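Local coordinates for SAM-dependent methyltransferase (Exiguobacterium sibiricum 255-15, PDB 3D2L), which probably transfers methyl groups from S-adenosylmethionine to an acceptor substrate that is not established, at residues 98-103 / 125-130. Residues are numbered along the deposited sequence; the frame is centred on the assembly and turned at random.
Sequences DAITIL and RLLTDG. With MG (magnesium ion), chain E.
Ile100 meets Leu126 and Leu127 through its CD1 methyl, and the contact is apolar. Ile100 CD1 lies 3.8 Å from Leu126 CD1 and 3.9 Å from Leu127 CG. The isoleucine crosses both leucines obliquely. Its CG1 is anti to the carbonyl carbon (chi1 -69°), and chi2, near 167°, extends the chain so that CD1 reaches both leucines. An alanine here would probably leave a gap beside Leu126 CD1 and Leu127 CG and let both leucines shift.

Leu127 also packs on backbone. Its CD2 methyl sits 3.8 Å from Ala99 CA and 3.8 Å from Asp98 C.

Asp98 and Ile100 have polar partners outside the two segments. Asp98 OD2 accepts from Arg36 N, and the backbone of Asp98 and Ile100 pairs with Lys132 in strand 131-138. Asp129 OD1 binds a magnesium ion at 2.3 Å, and five waters complete six ligands. One water O donates a 2.6 Å hydrogen bond to Asp129 OD2.

The contact packs the end of helix 113-126 over strand 97-102, within the beta-alpha-beta crossover to strand 131-138 of the Rossmann-like methyltransferase fold. Van der Waals contact of side chains, and of a leucine methyl with backbone, joins the segments, and the mainly hydrated magnesium stays apart.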
loop_
_atom_site.group_PDB
_atom_site.type_symbol
_atom_site.label_atom_id
_atom_site.label_comp_id
_atom_site.label_asym_id
_atom_site.label_seq_id
_atom_site.Cartn_x
_atom_site.Cartn_y
_atom_site.Cartn_z
ATOM N N ASP A 98 0.658 8.067 16.179
ATOM C CA ASP A 98 0.631 6.880 16.986
ATOM C C ASP A 98 0.871 5.634 16.181
ATOM O O ASP A 98 1.232 4.618 16.750
ATOM C CB ASP A 98 -0.745 6.750 17.632
ATOM C CG ASP A 98 -1.118 7.967 18.427
ATOM O OD1 ASP A 98 -0.368 8.285 19.359
ATOM O OD2 ASP A 98 -2.170 8.585 18.136
ATOM N N ALA A 99 0.579 5.670 14.881
ATOM C CA ALA A 99 0.798 4.507 14.018
ATOM C C ALA A 99 1.031 4.937 12.583
ATOM O O ALA A 99 0.555 6.010 12.145
ATOM C CB ALA A 99 -0.411 3.504 14.088
ATOM N N ILE A 100 1.794 4.109 11.874
ATOM C CA ILE A 100 2.037 4.252 10.441
ATOM C C ILE A 100 1.507 3.014 9.752
ATOM O O ILE A 100 1.795 1.887 10.166
ATOM C CB ILE A 100 3.567 4.479 10.124
ATOM C CG1 ILE A 100 4.003 5.837 10.621
ATOM C CG2 ILE A 100 3.881 4.349 8.612
ATOM C CD1 ILE A 100 5.521 5.957 10.623
ATOM N N THR A 101 0.698 3.213 8.702
ATOM C CA THR A 101 0.195 2.116 7.922
ATOM C C THR A 101 0.734 2.196 6.497
ATOM O O THR A 101 0.747 3.258 5.869
ATOM C CB THR A 101 -1.373 2.032 7.914
ATOM O OG1 THR A 101 -1.939 3.294 7.495
ATOM C CG2 THR A 101 -1.870 1.687 9.319
ATOM N N ILE A 102 1.135 1.045 5.975
ATOM C CA ILE A 102 1.638 0.955 4.604
ATOM C C ILE A 102 0.936 -0.245 4.022
ATOM O O ILE A 102 1.399 -1.380 4.093
ATOM C CB ILE A 102 3.166 0.792 4.519
ATOM C CG1 ILE A 102 3.876 1.699 5.510
ATOM C CG2 ILE A 102 3.609 1.065 3.111
ATOM C CD1 ILE A 102 5.404 1.660 5.343
ATOM N N LEU A 103 -0.199 0.036 3.416
ATOM C CA LEU A 103 -1.141 -0.990 3.042
ATOM C C LEU A 103 -1.195 -1.372 1.590
ATOM O O LEU A 103 -0.722 -0.648 0.713
ATOM C CB LEU A 103 -2.545 -0.530 3.487
ATOM C CG LEU A 103 -2.744 -0.112 4.934
ATOM C CD1 LEU A 103 -4.213 0.357 5.112
ATOM C CD2 LEU A 103 -2.414 -1.236 5.889
ATOM N N ARG A 125 11.564 7.311 13.176
ATOM C CA ARG A 125 11.761 8.693 13.593
ATOM C C ARG A 125 10.442 9.398 13.851
ATOM O O ARG A 125 10.393 10.284 14.682
ATOM C CB ARG A 125 12.552 9.493 12.563
ATOM C CG ARG A 125 14.014 9.165 12.510
ATOM C CD ARG A 125 14.775 10.189 11.736
ATOM N NE ARG A 125 14.304 10.303 10.368
ATOM C CZ ARG A 125 14.702 9.573 9.326
ATOM N NH1 ARG A 125 15.615 8.613 9.428
ATOM N NH2 ARG A 125 14.175 9.835 8.141
ATOM N N LEU A 126 9.408 9.039 13.124
ATOM C CA LEU A 126 8.084 9.665 13.240
ATOM C C LEU A 126 7.227 9.133 14.415
ATOM O O LEU A 126 6.281 9.778 14.856
ATOM C CB LEU A 126 7.304 9.413 11.939
ATOM C CG LEU A 126 6.325 10.439 11.374
ATOM C CD1 LEU A 126 5.324 9.729 10.417
ATOM C CD2 LEU A 126 5.581 11.244 12.466
ATOM N N LEU A 127 7.509 7.934 14.885
ATOM C CA LEU A 127 6.756 7.344 15.972
ATOM C C LEU A 127 7.495 7.541 17.281
ATOM O O LEU A 127 8.720 7.643 17.303
ATOM C CB LEU A 127 6.613 5.828 15.725
ATOM C CG LEU A 127 5.907 5.358 14.458
ATOM C CD1 LEU A 127 6.246 3.878 14.125
ATOM C CD2 LEU A 127 4.392 5.584 14.682
ATOM N N THR A 128 6.766 7.602 18.389
ATOM C CA THR A 128 7.437 7.587 19.681
ATOM C C THR A 128 7.229 6.190 20.265
ATOM O O THR A 128 6.646 5.321 19.599
ATOM C CB THR A 128 6.909 8.633 20.628
ATOM O OG1 THR A 128 5.518 8.384 20.827
ATOM C CG2 THR A 128 7.138 10.038 20.058
ATOM N N ASP A 129 7.727 5.993 21.485
ATOM C CA ASP A 129 7.645 4.731 22.209
ATOM C C ASP A 129 6.204 4.193 22.181
ATOM O O ASP A 129 5.248 4.877 22.564
ATOM C CB ASP A 129 8.176 4.944 23.652
ATOM C CG ASP A 129 8.121 3.671 24.531
ATOM O OD1 ASP A 129 8.124 2.546 24.001
ATOM O OD2 ASP A 129 8.100 3.806 25.784
ATOM N N GLY A 130 6.042 2.964 21.714
ATOM C CA GLY A 130 4.716 2.368 21.662
ATOM C C GLY A 130 4.019 2.564 20.328
ATOM O O GLY A 130 3.061 1.900 20.042
HETATM MG MG MG E . 7.719 0.457 24.830
HETATM O O HOH W 1 8.021 1.344 26.456
HETATM O O HOH W 2 9.629 0.352 24.494
HETATM O O HOH W 3 7.274 -1.380 25.518
HETATM O O HOH W 4 5.649 0.930 25.075
HETATM O O HOH W 5 7.293 0.178 22.835
#